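Local coordinates for malonyl CoA-acyl carrier protein transacylase (Burkholderia pseudomallei, PDB 3G87) that probably transfers the malonyl group from malonyl-CoA to the holo acyl carrier protein, releasing free CoA, at residues N97-L100 / C104-F107; F61-L66 / K112-R117; D27-L32 / K77-G82; M10-G15 / V68-T73; L93-A98 / R230-G235. All coordinates share one frame; numbering follows the deposited sequence.

Two helices organise these five contacts. Helix 59-81 enters interactions 2, 4 and 3 in that order from its N-terminal part to its C-terminal end, while helix 94-101, which follows the probable nucleophile elbow, serves interactions 5 and 1. Interactions 1 and 5 share N97 and A98, and their centres lie about 9 Å apart; interactions 3 and 5 are separated by about 22 Å between centres. Along the chain the first segments come in the order 4, 3, 2, 5, 1. Interaction 4 joins helix 59-81 to strand 6-11 of the parallel sheet, and its N70 meets N97, linking both helices. Interactions 2, 4 and 5 all touch or include residues of the probable nucleophile elbow, whereas interaction 3 is a surface tie.

Interaction 1: N97-L100 / C104-F107; sequences NALL and CFDF
L100 lays its side chain along F105 and the start of the next helix. L100 CB sits 3.9 Å from F105 CE1. From there CG is carried anti to the backbone N (chi1 175°), and the branch ends part: L100 CD1 meets the loop backbone, 3.4 Å from F105 O and 3.6 Å from D106 C, while L100 CD2 approaches the edge of the F107 ring, 4.4 Å from F107 CD1. The F105 ring packs against the helix at an oblique tilt, with CZ 3.5 Å from L99 CB and CE1 close to the backbone N of L100. C104 meets the other leucine, its SG lying 3.9 Å from L99 CD2. This is the tight connection between helix 94-101, which follows the probable nucleophile elbow of the acyltransferase fold, and helix 107-123. A backbone bond from C104 N to L99 O, 3.0 Å long with an N-H...O angle of 160°, spans one residue more than an alpha-helical turn and fastens the loop to the helix end. D106 is the N-cap of the next helix, its side chain capping a backbone N there and OD1 also bonded to T109 OG1. One water donates to F105 O at 3.0 Å and, weakly, to L100 O. L100 also packs against Y67 and Y75 of helix 59-81, and C104 against P219.

Interaction 2: F61-L66 / K112-R117; sequences FTQPAL and KLVARR
V114 and Q63 meet where two helices run side by side in nearly opposite directions, their local axes 161° apart and 8.6 Å from each other. V114 has CG1 anti to its own N (chi1 164°), which sends that methyl straight across the gap: it rests 3.7 Å from Q63 O, and it also lies 4.2 Å from P64 CD. The proline leaves the turn before it without an N-H donor, and helix 59-81 kinks there, at the residue whose CA comes nearest to V114. R117, one turn further on, is extended from CG to NE with CG anti to N (chi1 179°), which takes its guanidinium out past V114 to Q63. The glutamine chain crosses it at about a right angle, and Q63 CD comes within 3.5 Å of R117 NH1, the amide end lying at the guanidinium edge. The stronger polar tie of R117 lies outside the two segments: NH2 is bonded to OG of S92, and F96 and F207 pack on its side chain. An arginine beside the serine of a GxSxG nucleophile elbow is typical of malonyl transferases of this family, where it binds the malonyl carboxylate, a role R117 probably plays here.

Interaction 3: D27-L32 / K77-G82; sequences DRFADL and KCEDSG
The guanidinium of R28 takes the D80 carboxylate at its edge, the two groups nearly coplanar with 18° between their planes. Both terminal nitrogens are used end-on, one to each oxygen: R28 NH1 to D80 OD2 at 3.1 Å, where the syn lone pair accepts, and R28 NH2 to D80 OD1 at 2.7 Å, from the syn side but somewhat out of the carboxylate plane. The E79 carboxylate stands more steeply, 54° to the guanidinium; its OE1 accepts from R28 NH2 at 3.1 Å on the anti side, a more bent bond (147°) than those to D80. The F29 ring lies against the arginine chain, with R28 CG 3.9 Å above one face and displaced toward the rim, and at its edge, in plane, E79 OE2 is 3.8 Å from F29 CE2.

R28 is fully stretched from CB to NE, which lets it span the gap between the short helix 25-28 and the C-terminal end of helix 59-81. F29, just past helix 25-28, also packs on L72 of helix 59-81. One water closes a triangle, accepting from R28 NH2 at 2.9 Å and donating to E79 OE1 at 2.6 Å. It and E79 OE1 crowd the same end of the guanidinium, consistent with that bent bond.

The result is a surface salt-bridge network in which one cation serves two acids. The acids sit near the end of a helix, where the dipole would disfavour negative charge, and the arginine probably offsets this. The network is open to water, which would probably weaken it electrostatically.

Interaction 4: M10-G15 / V68-T73; sequences MFPGQG and VVNALT
N70 reaches from its helix to the end of strand 6-11 at F11 and P12, and one hydrogen bond joins the two sides. N70 ND2 donates to P12 O at 3.0 Å, with an N-H...O angle of 158°; it arrives in the carbonyl plane, on a lone pair, and the acceptor lies close to the plane of the amide. The same nitrogen also donates to OD1 of N97, so one amide group holds two neighbouring elements. Having CG anti to the carbonyl carbon (chi1 -71°) and a nearly flat chi2 lets the amide point at the carbonyl of P12.

Van der Waals contacts back up this bond. The amide oxygen rests along the proline ring, N70 OD1 being 3.6 Å from P12 CD. At the nitrogen end of the amide, F11 CB is 3.6 Å from N70 ND2, and the F11 ring passes the asparagine obliquely, F11 CD1 4.0 Å from N70 CB, with ring and amide planes 41° apart.

Within the helix, T73 OG1 adds a bond to V69 O at 2.7 Å, from the face of that carbonyl opposite to the one reached by the backbone N of the same residue.

M10 and F11 end strand 6-11, which is hydrogen-bonded on one side to strand 269-273 and on the other to strand 87-90. The FPGQG run that follows is characteristic of this family, and in relatives the backbone N-H of its glutamine helps form the oxyanion hole. N70 thus ties helix 59-81 to the end of a sheet strand, while F11 also leans on N97 of helix 94-101.

Interaction 5: L93-A98 / R230-G235; sequences LGEFNA and RPYENG
E95 extends its chain toward the loop, with CG anti to the backbone N and the rest continuing extended, while Y232 turns its ring inward with a chi1 of -97°, well away from a staggered value. The two side chains come from opposite directions, and Y232 OH donates to E95 OE1 at 2.9 Å. The carboxylate lies at the rim of the ring, in its plane, but stands almost across it, with 80° between the two flat groups. OE1 is met from above the carboxylate plane, 44° out of it, and E95 OE1 also comes 3.6 Å from Y232 CE1. The other oxygen, OE2, accepts from the backbone N of N226, so each oxygen of this buried acid has a donor. L241 and V237 of helix 237-243 pack against the tyrosine ring.

E95 lies just after the S92-containing turn that fits a nucleophile elbow, as in other acyltransferases, and the pair joins the first turn of helix 94-101 to a loop more than 130 residues on. That loop comes after strand 223-224, an edge strand of the parallel sheet. Burial would tend to disfavour the charge, but the two donors and the position in the first turn of the helix would probably help to stabilise it.

Interaction 1: N97-L100 / C104-F107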
# COMPACT_ATOMS: atom_id res chain seq x y z
N ASN A 97 -3.05 4.30 -6.65
CA ASN A 97 -3.97 3.75 -7.65
C ASN A 97 -5.45 3.90 -7.31
O ASN A 97 -6.26 3.96 -8.24
CB ASN A 97 -3.68 2.29 -7.89
CG ASN A 97 -2.33 2.07 -8.46
OD1 ASN A 97 -1.39 1.67 -7.73
ND2 ASN A 97 -2.20 2.30 -9.78
N ALA A 98 -5.82 3.88 -6.03
CA ALA A 98 -7.22 4.21 -5.56
C ALA A 98 -7.57 5.65 -5.92
O ALA A 98 -8.63 5.92 -6.46
CB ALA A 98 -7.35 4.02 -4.02
N LEU A 99 -6.68 6.59 -5.56
CA LEU A 99 -6.85 8.00 -5.89
C LEU A 99 -6.92 8.19 -7.41
O LEU A 99 -7.75 8.98 -7.90
CB LEU A 99 -5.75 8.87 -5.27
CG LEU A 99 -5.69 8.93 -3.73
CD1 LEU A 99 -4.41 9.66 -3.22
CD2 LEU A 99 -7.00 9.58 -3.18
N LEU A 100 -6.10 7.42 -8.17
CA LEU A 100 -6.16 7.47 -9.63
C LEU A 100 -7.56 7.07 -10.15
O LEU A 100 -8.16 7.81 -10.93
CB LEU A 100 -5.10 6.55 -10.24
CG LEU A 100 -5.16 6.44 -11.75
CD1 LEU A 100 -4.92 7.79 -12.45
CD2 LEU A 100 -4.14 5.36 -12.28
N CYS A 104 -8.73 11.61 -9.03
CA CYS A 104 -8.05 12.69 -8.29
C CYS A 104 -6.87 13.28 -9.07
O CYS A 104 -6.54 14.43 -8.85
CB CYS A 104 -7.55 12.24 -6.90
SG CYS A 104 -8.90 11.80 -5.75
N PHE A 105 -6.25 12.48 -9.96
CA PHE A 105 -5.17 12.93 -10.84
C PHE A 105 -5.16 12.04 -12.05
O PHE A 105 -5.83 11.00 -12.07
CB PHE A 105 -3.75 13.00 -10.17
CG PHE A 105 -3.46 11.89 -9.17
CD1 PHE A 105 -3.29 10.58 -9.59
CD2 PHE A 105 -3.41 12.18 -7.80
CE1 PHE A 105 -3.08 9.53 -8.66
CE2 PHE A 105 -3.19 11.16 -6.84
CZ PHE A 105 -3.00 9.82 -7.29
N ASP A 106 -4.41 12.37 -13.05
CA ASP A 106 -4.27 11.46 -14.15
C ASP A 106 -3.13 10.48 -13.98
O ASP A 106 -2.45 10.53 -13.02
CB ASP A 106 -4.22 12.19 -15.49
CG ASP A 106 -3.06 13.08 -15.65
OD1 ASP A 106 -2.08 12.99 -15.00
OD2 ASP A 106 -3.11 13.87 -16.51
N PHE A 107 -2.95 9.60 -14.93
CA PHE A 107 -1.97 8.53 -14.85
C PHE A 107 -0.55 9.04 -14.67
O PHE A 107 0.13 8.60 -13.82
CB PHE A 107 -2.10 7.60 -16.04
CG PHE A 107 -1.00 6.61 -16.15
CD1 PHE A 107 -0.93 5.54 -15.31
CD2 PHE A 107 -0.05 6.74 -17.12
CE1 PHE A 107 0.06 4.65 -15.44
CE2 PHE A 107 0.92 5.84 -17.23
CZ PHE A 107 0.98 4.80 -16.39
O HOH W 1 -8.23 9.93 -13.55

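Interaction 2: F61-L66 / K112-R117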
# COMPACT_ATOMS: atom_id res chain seq x y z
N PHE A 61 12.33 1.58 -7.04
CA PHE A 61 11.83 0.90 -8.24
C PHE A 61 10.54 0.10 -7.97
O PHE A 61 9.61 0.11 -8.77
CB PHE A 61 12.89 -0.06 -8.84
CG PHE A 61 14.18 0.63 -9.28
CD1 PHE A 61 14.21 1.37 -10.46
CD2 PHE A 61 15.35 0.53 -8.51
CE1 PHE A 61 15.38 2.03 -10.84
CE2 PHE A 61 16.50 1.16 -8.90
CZ PHE A 61 16.52 1.93 -10.04
N THR A 62 10.47 -0.57 -6.87
CA THR A 62 9.26 -1.28 -6.50
C THR A 62 7.97 -0.49 -6.67
O THR A 62 7.00 -0.99 -7.12
CB THR A 62 9.32 -1.70 -5.04
OG1 THR A 62 10.56 -2.29 -4.77
CG2 THR A 62 8.27 -2.68 -4.77
N GLN A 63 8.03 0.76 -6.26
CA GLN A 63 6.88 1.63 -6.16
C GLN A 63 6.30 2.07 -7.50
O GLN A 63 5.13 1.91 -7.70
CB GLN A 63 7.17 2.78 -5.21
CG GLN A 63 7.02 2.45 -3.73
CD GLN A 63 7.02 3.65 -2.85
OE1 GLN A 63 7.80 3.74 -1.95
NE2 GLN A 63 6.18 4.59 -3.14
N PRO A 64 7.13 2.54 -8.42
CA PRO A 64 6.68 2.79 -9.77
C PRO A 64 6.22 1.55 -10.46
O PRO A 64 5.29 1.65 -11.16
CB PRO A 64 7.91 3.36 -10.44
CG PRO A 64 8.65 3.89 -9.42
CD PRO A 64 8.48 3.07 -8.26
N ALA A 65 6.88 0.43 -10.23
CA ALA A 65 6.47 -0.89 -10.76
C ALA A 65 5.08 -1.28 -10.35
O ALA A 65 4.24 -1.61 -11.18
CB ALA A 65 7.45 -1.96 -10.34
N LEU A 66 4.82 -1.25 -9.05
CA LEU A 66 3.48 -1.52 -8.53
C LEU A 66 2.42 -0.61 -9.12
O LEU A 66 1.41 -1.10 -9.63
CB LEU A 66 3.49 -1.38 -7.01
CG LEU A 66 4.29 -2.48 -6.31
CD1 LEU A 66 4.45 -2.11 -4.82
CD2 LEU A 66 3.66 -3.88 -6.49
N LYS A 112 4.27 10.52 -11.39
CA LYS A 112 5.16 11.55 -10.87
C LYS A 112 5.15 11.64 -9.34
O LYS A 112 6.23 11.77 -8.72
CB LYS A 112 4.82 12.90 -11.48
CG LYS A 112 5.33 13.11 -12.88
CD LYS A 112 4.48 14.17 -13.50
CE LYS A 112 5.24 14.98 -14.52
NZ LYS A 112 4.34 15.46 -15.63
N LEU A 113 3.97 11.58 -8.72
CA LEU A 113 3.96 11.59 -7.27
C LEU A 113 4.69 10.38 -6.67
O LEU A 113 5.41 10.54 -5.67
CB LEU A 113 2.55 11.69 -6.71
CG LEU A 113 1.67 12.90 -7.07
CD1 LEU A 113 0.26 12.58 -6.57
CD2 LEU A 113 2.16 14.31 -6.51
N VAL A 114 4.52 9.22 -7.28
CA VAL A 114 5.07 7.96 -6.84
C VAL A 114 6.60 7.90 -6.89
O VAL A 114 7.21 7.47 -5.99
CB VAL A 114 4.42 6.77 -7.55
CG1 VAL A 114 5.20 5.58 -7.41
CG2 VAL A 114 3.05 6.52 -7.07
N ALA A 115 7.17 8.36 -7.99
CA ALA A 115 8.58 8.51 -8.15
C ALA A 115 9.21 9.40 -7.09
O ALA A 115 10.20 9.08 -6.60
CB ALA A 115 8.92 8.93 -9.50
N ARG A 116 8.60 10.50 -6.73
CA ARG A 116 9.13 11.31 -5.65
C ARG A 116 9.00 10.61 -4.31
O ARG A 116 9.90 10.61 -3.56
CB ARG A 116 8.52 12.72 -5.63
CG ARG A 116 9.03 13.66 -4.57
CD ARG A 116 9.98 14.66 -5.06
NE ARG A 116 10.97 14.08 -5.93
CZ ARG A 116 12.23 13.77 -5.64
NH1 ARG A 116 12.98 13.25 -6.55
NH2 ARG A 116 12.78 14.01 -4.50
N ARG A 117 7.86 10.00 -4.05
CA ARG A 117 7.65 9.24 -2.85
C ARG A 117 8.66 8.11 -2.69
O ARG A 117 9.21 7.93 -1.67
CB ARG A 117 6.22 8.70 -2.80
CG ARG A 117 5.91 7.88 -1.60
CD ARG A 117 4.63 7.19 -1.75
NE ARG A 117 3.98 6.80 -0.52
CZ ARG A 117 3.83 5.55 -0.13
NH1 ARG A 117 4.35 4.59 -0.83
NH2 ARG A 117 3.20 5.29 0.95

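Interaction 3: D27-L32 / K77-G82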
# COMPACT_ATOMS: atom_id res chain seq x y z
N ASP A 27 2.28 -3.69 -23.59
CA ASP A 27 2.05 -3.45 -25.01
C ASP A 27 0.58 -3.16 -25.31
O ASP A 27 0.30 -2.37 -26.20
CB ASP A 27 2.45 -4.68 -25.84
CG ASP A 27 3.96 -4.90 -25.90
OD1 ASP A 27 4.77 -3.93 -25.86
OD2 ASP A 27 4.31 -6.08 -26.03
N ARG A 28 -0.36 -3.80 -24.59
CA ARG A 28 -1.77 -3.44 -24.76
C ARG A 28 -1.96 -1.97 -24.53
O ARG A 28 -2.71 -1.33 -25.28
CB ARG A 28 -2.67 -4.24 -23.80
CG ARG A 28 -4.15 -3.80 -23.85
CD ARG A 28 -5.00 -4.60 -22.82
NE ARG A 28 -6.39 -4.15 -22.87
CZ ARG A 28 -7.42 -4.80 -22.34
NH1 ARG A 28 -7.22 -5.94 -21.69
NH2 ARG A 28 -8.66 -4.31 -22.48
N PHE A 29 -1.28 -1.42 -23.52
CA PHE A 29 -1.39 -0.01 -23.14
C PHE A 29 -0.13 0.72 -23.55
O PHE A 29 0.48 1.46 -22.78
CB PHE A 29 -1.71 0.15 -21.64
CG PHE A 29 -3.13 -0.28 -21.29
CD1 PHE A 29 -3.37 -1.47 -20.66
CD2 PHE A 29 -4.23 0.48 -21.70
CE1 PHE A 29 -4.70 -1.89 -20.37
CE2 PHE A 29 -5.54 0.05 -21.45
CZ PHE A 29 -5.77 -1.14 -20.79
N ALA A 30 0.25 0.53 -24.81
CA ALA A 30 1.54 0.96 -25.32
C ALA A 30 1.76 2.45 -25.08
O ALA A 30 2.88 2.84 -24.80
CB ALA A 30 1.65 0.64 -26.79
N ASP A 31 0.72 3.27 -25.21
CA ASP A 31 0.85 4.73 -24.95
C ASP A 31 1.05 5.08 -23.45
O ASP A 31 1.90 5.89 -23.13
CB ASP A 31 -0.33 5.52 -25.49
CG ASP A 31 -0.37 5.58 -27.03
OD1 ASP A 31 0.45 4.89 -27.72
OD2 ASP A 31 -1.26 6.30 -27.54
N LEU A 32 0.28 4.49 -22.54
CA LEU A 32 0.51 4.66 -21.11
C LEU A 32 1.94 4.22 -20.81
O LEU A 32 2.69 4.97 -20.18
CB LEU A 32 -0.52 3.84 -20.30
CG LEU A 32 -1.79 4.58 -19.87
CD1 LEU A 32 -2.24 5.55 -20.90
CD2 LEU A 32 -2.95 3.68 -19.50
N LYS A 77 -9.26 -4.32 -16.49
CA LYS A 77 -10.47 -4.67 -15.83
C LYS A 77 -11.63 -3.78 -16.25
O LYS A 77 -12.71 -4.28 -16.52
CB LYS A 77 -10.26 -4.59 -14.34
CG LYS A 77 -11.52 -4.87 -13.53
CD LYS A 77 -11.75 -6.36 -13.52
CE LYS A 77 -12.97 -6.68 -12.72
NZ LYS A 77 -13.09 -8.17 -12.78
N CYS A 78 -11.47 -2.48 -16.31
CA CYS A 78 -12.58 -1.61 -16.64
C CYS A 78 -13.16 -1.84 -18.01
O CYS A 78 -14.33 -1.94 -18.17
CB CYS A 78 -12.19 -0.14 -16.48
SG CYS A 78 -12.10 0.44 -14.81
N GLU A 79 -12.29 -1.96 -18.98
CA GLU A 79 -12.64 -2.21 -20.35
C GLU A 79 -13.27 -3.57 -20.62
O GLU A 79 -14.17 -3.64 -21.33
CB GLU A 79 -11.45 -2.00 -21.27
CG GLU A 79 -10.98 -0.63 -21.33
CD GLU A 79 -9.71 -0.41 -22.16
OE1 GLU A 79 -9.20 -1.29 -22.85
OE2 GLU A 79 -9.20 0.69 -22.13
N ASP A 80 -12.77 -4.62 -20.02
CA ASP A 80 -13.18 -5.93 -20.34
C ASP A 80 -14.42 -6.33 -19.58
O ASP A 80 -15.30 -6.87 -20.12
CB ASP A 80 -12.06 -6.93 -20.13
CG ASP A 80 -10.81 -6.57 -20.87
OD1 ASP A 80 -10.84 -5.78 -21.77
OD2 ASP A 80 -9.80 -7.08 -20.52
N SER A 81 -14.47 -6.00 -18.32
CA SER A 81 -15.52 -6.42 -17.44
C SER A 81 -16.67 -5.47 -17.49
O SER A 81 -17.74 -5.87 -17.24
CB SER A 81 -15.00 -6.62 -16.00
OG SER A 81 -15.19 -5.48 -15.23
N GLY A 82 -16.43 -4.22 -17.79
CA GLY A 82 -17.43 -3.19 -17.66
C GLY A 82 -17.74 -2.66 -16.28
O GLY A 82 -18.52 -1.78 -16.15
O HOH W 2 -10.24 -2.94 -24.56

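Interaction 4: M10-G15 / V68-T73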
# COMPACT_ATOMS: atom_id res chain seq x y z
N MET A 10 -9.44 -2.75 -5.04
CA MET A 10 -8.32 -2.69 -4.15
C MET A 10 -6.98 -2.98 -4.81
O MET A 10 -6.89 -3.80 -5.64
CB MET A 10 -8.57 -3.52 -2.88
CG MET A 10 -8.61 -5.01 -2.97
SD MET A 10 -9.14 -5.76 -1.49
CE MET A 10 -8.86 -7.41 -1.86
N PHE A 11 -5.97 -2.22 -4.45
CA PHE A 11 -4.66 -2.22 -5.08
C PHE A 11 -3.53 -2.55 -4.12
O PHE A 11 -3.42 -1.95 -3.13
CB PHE A 11 -4.43 -0.90 -5.78
CG PHE A 11 -5.54 -0.48 -6.66
CD1 PHE A 11 -5.55 -0.82 -7.99
CD2 PHE A 11 -6.60 0.22 -6.16
CE1 PHE A 11 -6.56 -0.45 -8.76
CE2 PHE A 11 -7.62 0.56 -6.93
CZ PHE A 11 -7.59 0.25 -8.24
N PRO A 12 -2.73 -3.53 -4.46
CA PRO A 12 -1.65 -3.98 -3.62
C PRO A 12 -0.46 -3.02 -3.55
O PRO A 12 -0.28 -2.19 -4.36
CB PRO A 12 -1.27 -5.30 -4.24
CG PRO A 12 -1.62 -5.21 -5.56
CD PRO A 12 -2.77 -4.33 -5.68
N GLY A 13 0.31 -3.16 -2.50
CA GLY A 13 1.54 -2.48 -2.26
C GLY A 13 2.80 -3.32 -2.18
O GLY A 13 2.86 -4.41 -2.64
N GLN A 14 3.80 -2.75 -1.56
CA GLN A 14 5.13 -3.33 -1.43
C GLN A 14 5.11 -4.74 -0.86
O GLN A 14 4.46 -5.02 0.11
CB GLN A 14 6.04 -2.46 -0.57
CG GLN A 14 7.06 -3.25 0.11
CD GLN A 14 7.65 -2.66 1.31
OE1 GLN A 14 8.35 -1.67 1.24
NE2 GLN A 14 7.43 -3.29 2.46
N GLY A 15 5.83 -5.62 -1.52
CA GLY A 15 5.82 -7.01 -1.23
C GLY A 15 5.08 -7.86 -2.19
O GLY A 15 5.28 -9.02 -2.19
N VAL A 68 2.26 1.21 -11.85
CA VAL A 68 1.95 1.09 -13.28
C VAL A 68 1.24 -0.24 -13.54
O VAL A 68 0.24 -0.31 -14.26
CB VAL A 68 3.21 1.22 -14.15
CG1 VAL A 68 2.85 1.07 -15.61
CG2 VAL A 68 3.88 2.58 -13.91
N VAL A 69 1.73 -1.30 -12.90
CA VAL A 69 1.05 -2.57 -13.02
C VAL A 69 -0.36 -2.52 -12.42
O VAL A 69 -1.35 -2.97 -13.08
CB VAL A 69 1.91 -3.74 -12.55
CG1 VAL A 69 1.11 -5.04 -12.56
CG2 VAL A 69 3.20 -3.85 -13.51
N ASN A 70 -0.50 -1.95 -11.24
CA ASN A 70 -1.83 -1.83 -10.68
C ASN A 70 -2.72 -1.05 -11.65
O ASN A 70 -3.84 -1.44 -11.92
CB ASN A 70 -1.79 -1.09 -9.33
CG ASN A 70 -1.18 -1.91 -8.24
OD1 ASN A 70 -0.81 -3.10 -8.41
ND2 ASN A 70 -1.06 -1.29 -7.06
N ALA A 71 -2.25 0.09 -12.15
CA ALA A 71 -3.05 0.90 -13.08
C ALA A 71 -3.47 0.15 -14.34
O ALA A 71 -4.62 0.23 -14.76
CB ALA A 71 -2.26 2.14 -13.49
N LEU A 72 -2.54 -0.51 -15.00
CA LEU A 72 -2.84 -1.16 -16.26
C LEU A 72 -3.86 -2.27 -16.04
O LEU A 72 -4.84 -2.36 -16.79
CB LEU A 72 -1.55 -1.68 -16.87
CG LEU A 72 -0.91 -0.75 -17.94
CD1 LEU A 72 -0.95 0.76 -17.62
CD2 LEU A 72 0.50 -1.19 -18.24
N THR A 73 -3.65 -3.06 -15.00
CA THR A 73 -4.61 -4.08 -14.58
C THR A 73 -5.97 -3.45 -14.35
O THR A 73 -6.97 -3.97 -14.84
CB THR A 73 -4.18 -4.72 -13.31
OG1 THR A 73 -2.86 -5.18 -13.47
CG2 THR A 73 -5.06 -5.92 -13.02

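Interaction 5: L93-A98 / R230-G235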
# COMPACT_ATOMS: atom_id res chain seq x y z
N LEU A 93 1.47 2.23 -1.12
CA LEU A 93 1.56 2.52 -2.53
C LEU A 93 0.24 2.43 -3.26
O LEU A 93 -0.10 3.30 -3.95
CB LEU A 93 2.63 1.70 -3.24
CG LEU A 93 2.90 1.96 -4.72
CD1 LEU A 93 1.91 1.43 -5.69
CD2 LEU A 93 3.26 3.35 -5.04
N GLY A 94 -0.47 1.34 -3.10
CA GLY A 94 -1.77 1.14 -3.66
C GLY A 94 -2.81 2.21 -3.49
O GLY A 94 -3.70 2.26 -4.22
N GLU A 95 -2.64 3.07 -2.54
CA GLU A 95 -3.52 4.18 -2.35
C GLU A 95 -3.46 5.18 -3.52
O GLU A 95 -4.43 5.76 -3.88
CB GLU A 95 -3.24 4.81 -0.99
CG GLU A 95 -4.02 5.99 -0.61
CD GLU A 95 -4.16 6.18 0.87
OE1 GLU A 95 -3.78 7.19 1.39
OE2 GLU A 95 -4.69 5.34 1.51
N PHE A 96 -2.30 5.29 -4.12
CA PHE A 96 -2.12 6.06 -5.29
C PHE A 96 -2.94 5.59 -6.45
O PHE A 96 -3.47 6.37 -7.11
CB PHE A 96 -0.67 6.15 -5.65
CG PHE A 96 0.07 7.07 -4.80
CD1 PHE A 96 0.17 8.38 -5.10
CD2 PHE A 96 0.64 6.63 -3.65
CE1 PHE A 96 0.81 9.19 -4.29
CE2 PHE A 96 1.28 7.44 -2.87
CZ PHE A 96 1.37 8.73 -3.18
N ASN A 97 -3.05 4.30 -6.65
CA ASN A 97 -3.97 3.75 -7.65
C ASN A 97 -5.45 3.90 -7.31
O ASN A 97 -6.26 3.96 -8.24
CB ASN A 97 -3.68 2.29 -7.89
CG ASN A 97 -2.33 2.07 -8.46
OD1 ASN A 97 -1.39 1.67 -7.73
ND2 ASN A 97 -2.20 2.30 -9.78
N ALA A 98 -5.82 3.88 -6.03
CA ALA A 98 -7.22 4.21 -5.56
C ALA A 98 -7.57 5.65 -5.92
O ALA A 98 -8.63 5.92 -6.46
CB ALA A 98 -7.35 4.02 -4.02
N ARG A 230 -10.97 5.87 6.96
CA ARG A 230 -12.25 6.47 6.59
C ARG A 230 -12.12 7.14 5.21
O ARG A 230 -11.01 7.37 4.77
CB ARG A 230 -12.69 7.49 7.66
CG ARG A 230 -13.07 6.93 9.05
CD ARG A 230 -14.31 6.08 8.96
NE ARG A 230 -14.79 5.57 10.25
CZ ARG A 230 -14.34 4.48 10.87
NH1 ARG A 230 -13.35 3.72 10.38
NH2 ARG A 230 -14.88 4.14 12.03
N PRO A 231 -13.21 7.45 4.56
CA PRO A 231 -13.16 8.16 3.29
C PRO A 231 -12.34 9.48 3.32
O PRO A 231 -12.49 10.26 4.21
CB PRO A 231 -14.62 8.44 3.03
CG PRO A 231 -15.34 7.66 3.90
CD PRO A 231 -14.58 7.31 5.02
N TYR A 232 -11.46 9.66 2.36
CA TYR A 232 -10.82 10.91 2.08
C TYR A 232 -11.82 12.08 2.09
O TYR A 232 -12.84 12.04 1.48
CB TYR A 232 -10.07 10.87 0.75
CG TYR A 232 -8.57 10.60 0.77
CD1 TYR A 232 -8.08 9.33 0.66
CD2 TYR A 232 -7.67 11.62 0.82
CE1 TYR A 232 -6.80 9.09 0.65
CE2 TYR A 232 -6.38 11.39 0.82
CZ TYR A 232 -5.92 10.12 0.73
OH TYR A 232 -4.61 9.88 0.71
N GLU A 233 -11.52 13.11 2.83
CA GLU A 233 -12.42 14.22 2.90
C GLU A 233 -12.28 15.07 1.68
O GLU A 233 -11.28 15.07 1.08
CB GLU A 233 -12.10 15.05 4.12
CG GLU A 233 -12.77 14.60 5.37
CD GLU A 233 -12.17 15.23 6.56
OE1 GLU A 233 -12.71 16.27 6.96
OE2 GLU A 233 -11.15 14.73 7.08
N ASN A 234 -13.29 15.82 1.31
CA ASN A 234 -13.11 16.78 0.26
C ASN A 234 -12.18 17.86 0.77
O ASN A 234 -12.27 18.28 1.89
CB ASN A 234 -14.43 17.33 -0.22
CG ASN A 234 -15.21 16.34 -1.02
OD1 ASN A 234 -14.68 15.46 -1.60
ND2 ASN A 234 -16.48 16.51 -1.06
N GLY A 235 -11.23 18.23 -0.04
CA GLY A 235 -10.20 19.13 0.38
C GLY A 235 -9.03 18.61 1.16
O GLY A 235 -8.13 19.33 1.38